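Long-range contact in DNA polymerase epsilon subunit 3 (Drosophila melanogaster, PDB 2BYK), which pairs with Chrac-16 as a histone-fold heterodimer that binds DNA and aids nucleosome sliding, and serves as an accessory subunit of DNA polymerase epsilon: residues F44-A56 against I64-F78. Numbering follows the deposited sequence.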
# COMPACT_ATOMS: atom_id res chain seq x y z
N PHE B 44 -2.16 -2.91 5.10
CA PHE B 44 -1.30 -1.80 4.72
C PHE B 44 -2.06 -0.50 4.88
O PHE B 44 -1.63 0.41 5.58
CB PHE B 44 -0.86 -1.90 3.26
CG PHE B 44 -0.13 -0.69 2.78
CD1 PHE B 44 1.16 -0.42 3.22
CD2 PHE B 44 -0.74 0.22 1.93
CE1 PHE B 44 1.83 0.74 2.83
CE2 PHE B 44 -0.08 1.39 1.53
CZ PHE B 44 1.21 1.65 1.98
N ALA B 45 -3.21 -0.43 4.23
CA ALA B 45 -4.02 0.77 4.28
C ALA B 45 -4.45 1.19 5.70
O ALA B 45 -4.39 2.38 6.04
CB ALA B 45 -5.23 0.60 3.38
N ILE B 46 -4.86 0.23 6.52
CA ILE B 46 -5.29 0.52 7.90
C ILE B 46 -4.11 1.03 8.70
O ILE B 46 -4.23 2.00 9.46
CB ILE B 46 -5.82 -0.74 8.62
CG1 ILE B 46 -7.05 -1.29 7.91
CG2 ILE B 46 -6.21 -0.39 10.04
CD1 ILE B 46 -7.53 -2.59 8.50
N PHE B 47 -2.99 0.36 8.52
CA PHE B 47 -1.75 0.71 9.20
C PHE B 47 -1.32 2.13 8.86
O PHE B 47 -1.01 2.91 9.77
CB PHE B 47 -0.66 -0.27 8.77
CG PHE B 47 0.59 -0.21 9.62
CD1 PHE B 47 1.84 -0.43 9.04
CD2 PHE B 47 0.51 -0.01 11.00
CE1 PHE B 47 3.00 -0.45 9.82
CE2 PHE B 47 1.66 -0.03 11.79
CZ PHE B 47 2.91 -0.25 11.19
N VAL B 48 -1.29 2.47 7.57
CA VAL B 48 -0.87 3.80 7.11
C VAL B 48 -1.80 4.91 7.61
O VAL B 48 -1.35 6.01 7.93
CB VAL B 48 -0.79 3.87 5.57
CG1 VAL B 48 -0.37 5.27 5.13
CG2 VAL B 48 0.22 2.87 5.06
N THR B 49 -3.09 4.62 7.66
CA THR B 49 -4.04 5.60 8.14
C THR B 49 -3.81 5.74 9.64
O THR B 49 -3.70 6.84 10.16
CB THR B 49 -5.46 5.13 7.91
OG1 THR B 49 -5.60 4.77 6.54
CG2 THR B 49 -6.45 6.23 8.27
N SER B 50 -3.75 4.60 10.32
CA SER B 50 -3.51 4.56 11.76
C SER B 50 -2.29 5.42 12.06
O SER B 50 -2.33 6.32 12.91
CB SER B 50 -3.26 3.10 12.18
OG SER B 50 -2.90 3.01 13.55
N SER B 51 -1.20 5.16 11.35
CA SER B 51 0.05 5.90 11.52
C SER B 51 -0.08 7.38 11.17
O SER B 51 0.30 8.23 11.96
CB SER B 51 1.16 5.28 10.68
OG SER B 51 1.34 3.92 11.00
N SER B 52 -0.60 7.67 9.97
CA SER B 52 -0.77 9.05 9.52
C SER B 52 -1.58 9.84 10.53
O SER B 52 -1.37 11.04 10.72
CB SER B 52 -1.45 9.09 8.16
OG SER B 52 -0.67 8.40 7.21
N THR B 53 -2.53 9.15 11.17
CA THR B 53 -3.39 9.74 12.18
C THR B 53 -2.53 10.11 13.38
O THR B 53 -2.68 11.18 13.97
CB THR B 53 -4.48 8.75 12.65
OG1 THR B 53 -5.35 8.44 11.56
CG2 THR B 53 -5.30 9.35 13.78
N ALA B 54 -1.63 9.20 13.74
CA ALA B 54 -0.72 9.40 14.86
C ALA B 54 0.16 10.62 14.62
O ALA B 54 0.21 11.51 15.46
CB ALA B 54 0.14 8.17 15.04
N LEU B 55 0.83 10.64 13.47
CA LEU B 55 1.73 11.74 13.09
C LEU B 55 1.01 13.09 13.07
O LEU B 55 1.59 14.13 13.40
CB LEU B 55 2.32 11.46 11.71
CG LEU B 55 3.29 12.49 11.15
CD1 LEU B 55 4.46 12.68 12.11
CD2 LEU B 55 3.78 12.02 9.80
N ALA B 56 -0.26 13.06 12.68
CA ALA B 56 -1.07 14.27 12.63
C ALA B 56 -1.32 14.83 14.03
O ALA B 56 -1.49 16.04 14.19
CB ALA B 56 -2.39 13.97 11.94
N ILE B 64 -5.86 14.91 8.78
CA ILE B 64 -4.72 14.29 8.11
C ILE B 64 -4.47 14.97 6.77
O ILE B 64 -5.32 14.93 5.89
CB ILE B 64 -4.99 12.81 7.83
CG1 ILE B 64 -5.15 12.05 9.14
CG2 ILE B 64 -3.86 12.24 6.99
CD1 ILE B 64 -5.58 10.62 8.96
N THR B 65 -3.31 15.59 6.62
CA THR B 65 -2.97 16.26 5.37
C THR B 65 -2.37 15.22 4.44
O THR B 65 -2.20 14.06 4.82
CB THR B 65 -1.93 17.39 5.59
OG1 THR B 65 -0.65 16.82 5.91
CG2 THR B 65 -2.34 18.30 6.73
N ALA B 66 -2.06 15.62 3.21
CA ALA B 66 -1.45 14.71 2.25
C ALA B 66 0.02 14.59 2.61
O ALA B 66 0.68 13.62 2.25
CB ALA B 66 -1.61 15.25 0.85
N LYS B 67 0.52 15.59 3.33
CA LYS B 67 1.91 15.63 3.75
C LYS B 67 2.14 14.70 4.93
O LYS B 67 3.22 14.14 5.07
CB LYS B 67 2.28 17.09 4.07
CG LYS B 67 2.00 17.97 2.84
CD LYS B 67 1.76 19.46 3.11
CE LYS B 67 1.39 20.18 1.79
NZ LYS B 67 1.17 21.65 1.94
N ASP B 68 1.11 14.51 5.75
CA ASP B 68 1.17 13.61 6.90
C ASP B 68 1.25 12.19 6.43
O ASP B 68 1.92 11.36 7.04
CB ASP B 68 -0.08 13.73 7.74
CG ASP B 68 -0.13 15.00 8.50
OD1 ASP B 68 -1.22 15.35 9.01
OD2 ASP B 68 0.93 15.66 8.59
N ILE B 69 0.53 11.90 5.35
CA ILE B 69 0.54 10.56 4.77
C ILE B 69 1.85 10.38 4.03
O ILE B 69 2.44 9.31 4.04
CB ILE B 69 -0.63 10.35 3.78
CG1 ILE B 69 -1.97 10.49 4.50
CG2 ILE B 69 -0.54 8.97 3.14
CD1 ILE B 69 -3.17 10.41 3.58
N LEU B 70 2.32 11.45 3.39
CA LEU B 70 3.57 11.38 2.66
C LEU B 70 4.72 11.17 3.63
O LEU B 70 5.68 10.47 3.32
CB LEU B 70 3.78 12.65 1.82
CG LEU B 70 2.90 12.75 0.56
CD1 LEU B 70 3.20 14.03 -0.18
CD2 LEU B 70 3.15 11.54 -0.34
N GLN B 71 4.62 11.76 4.82
CA GLN B 71 5.65 11.62 5.85
C GLN B 71 5.59 10.26 6.54
O GLN B 71 6.63 9.69 6.87
CB GLN B 71 5.51 12.72 6.90
CG GLN B 71 5.78 14.12 6.38
CD GLN B 71 5.54 15.19 7.42
OE1 GLN B 71 4.47 15.26 8.03
NE2 GLN B 71 6.54 16.05 7.63
N THR B 72 4.39 9.74 6.77
CA THR B 72 4.23 8.44 7.40
C THR B 72 4.76 7.34 6.48
O THR B 72 5.28 6.33 6.94
CB THR B 72 2.76 8.17 7.73
OG1 THR B 72 2.32 9.10 8.73
CG2 THR B 72 2.57 6.76 8.25
N LEU B 73 4.63 7.53 5.17
CA LEU B 73 5.11 6.54 4.23
C LEU B 73 6.63 6.49 4.23
O LEU B 73 7.21 5.40 4.22
CB LEU B 73 4.61 6.83 2.81
CG LEU B 73 3.16 6.51 2.46
CD1 LEU B 73 2.90 6.88 1.02
CD2 LEU B 73 2.87 5.04 2.68
N THR B 74 7.29 7.65 4.23
CA THR B 74 8.75 7.67 4.22
C THR B 74 9.23 7.12 5.55
O THR B 74 10.29 6.52 5.66
CB THR B 74 9.34 9.11 4.05
OG1 THR B 74 9.18 9.85 5.27
CG2 THR B 74 8.64 9.86 2.94
N GLU B 75 8.40 7.32 6.56
CA GLU B 75 8.65 6.88 7.92
C GLU B 75 8.48 5.37 8.10
O GLU B 75 9.13 4.77 8.95
CB GLU B 75 7.68 7.65 8.83
CG GLU B 75 7.70 7.31 10.30
CD GLU B 75 6.81 8.27 11.09
OE1 GLU B 75 7.24 9.44 11.29
OE2 GLU B 75 5.69 7.86 11.49
N LEU B 76 7.62 4.77 7.29
CA LEU B 76 7.40 3.33 7.37
C LEU B 76 8.33 2.59 6.41
O LEU B 76 8.18 1.38 6.21
CB LEU B 76 5.93 3.01 7.06
CG LEU B 76 4.93 3.47 8.12
CD1 LEU B 76 3.52 3.20 7.64
CD2 LEU B 76 5.20 2.74 9.42
N ASP B 77 9.28 3.32 5.84
CA ASP B 77 10.27 2.76 4.90
C ASP B 77 9.79 2.58 3.47
O ASP B 77 10.43 1.90 2.67
CB ASP B 77 10.82 1.44 5.41
CG ASP B 77 12.12 1.62 6.16
OD1 ASP B 77 12.15 2.45 7.09
OD2 ASP B 77 13.10 0.93 5.81
N PHE B 78 8.65 3.18 3.16
CA PHE B 78 8.11 3.11 1.82
C PHE B 78 8.36 4.49 1.24
O PHE B 78 7.41 5.18 0.87
CB PHE B 78 6.62 2.83 1.85
CG PHE B 78 6.27 1.49 2.42
CD1 PHE B 78 5.51 1.39 3.58
CD2 PHE B 78 6.70 0.33 1.79
CE1 PHE B 78 5.19 0.15 4.11
CE2 PHE B 78 6.38 -0.92 2.31
CZ PHE B 78 5.62 -1.01 3.48
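Phe44 turns its ring edge to the face of Phe78 in a T-shaped stack, centroids 5.4 Å apart and planes at 83°. Its CG lies anti to the backbone N (chi1 172°), which swings the ring out to the far end of the second segment, where Phe44 CZ also reaches Leu73 CD2 at 3.8 Å. The other protein chain stacks an aromatic side chain on Phe44 and another on Phe47. Phe47 brings CE1 to 3.9 Å from Leu76 CD2, while Val48 lays CG1 against Ile69 CG2 and Leu73 CD2, and CG2 near Leu76 CD1. One turn on, Ser52 sits where the backbones come nearest, its CA 5.2 Å from that of Ile69. Ser52 OG donates back to Val48 O at 2.6 Å, and this lets the buried oxygen lie against Ile69. Thr72 does likewise on its own helix, OG1 giving its proton to Asp68 O, and fits as a knob among Val48, Ser51, Ser52 and Leu55. With an alanine here, the second grip on Asp68 O would be gone and that hole would probably be left partly unfilled. Thr53 OG1 meets Ile64 CD1, and Leu55 answers as the reciprocal knob, CD2 lying 3.4 Å from Gln71 CB. Ala56 CB rests on Asp68 OD1, which also takes the Thr65 N-H of the capping box. These two helices, crossing at 113°, are the long central helix and following short helix of the histone fold. With no clear hydrogen bond between them, they are joined by apolar packing and by small hydroxyl residues whose polarity is spent within their own helices.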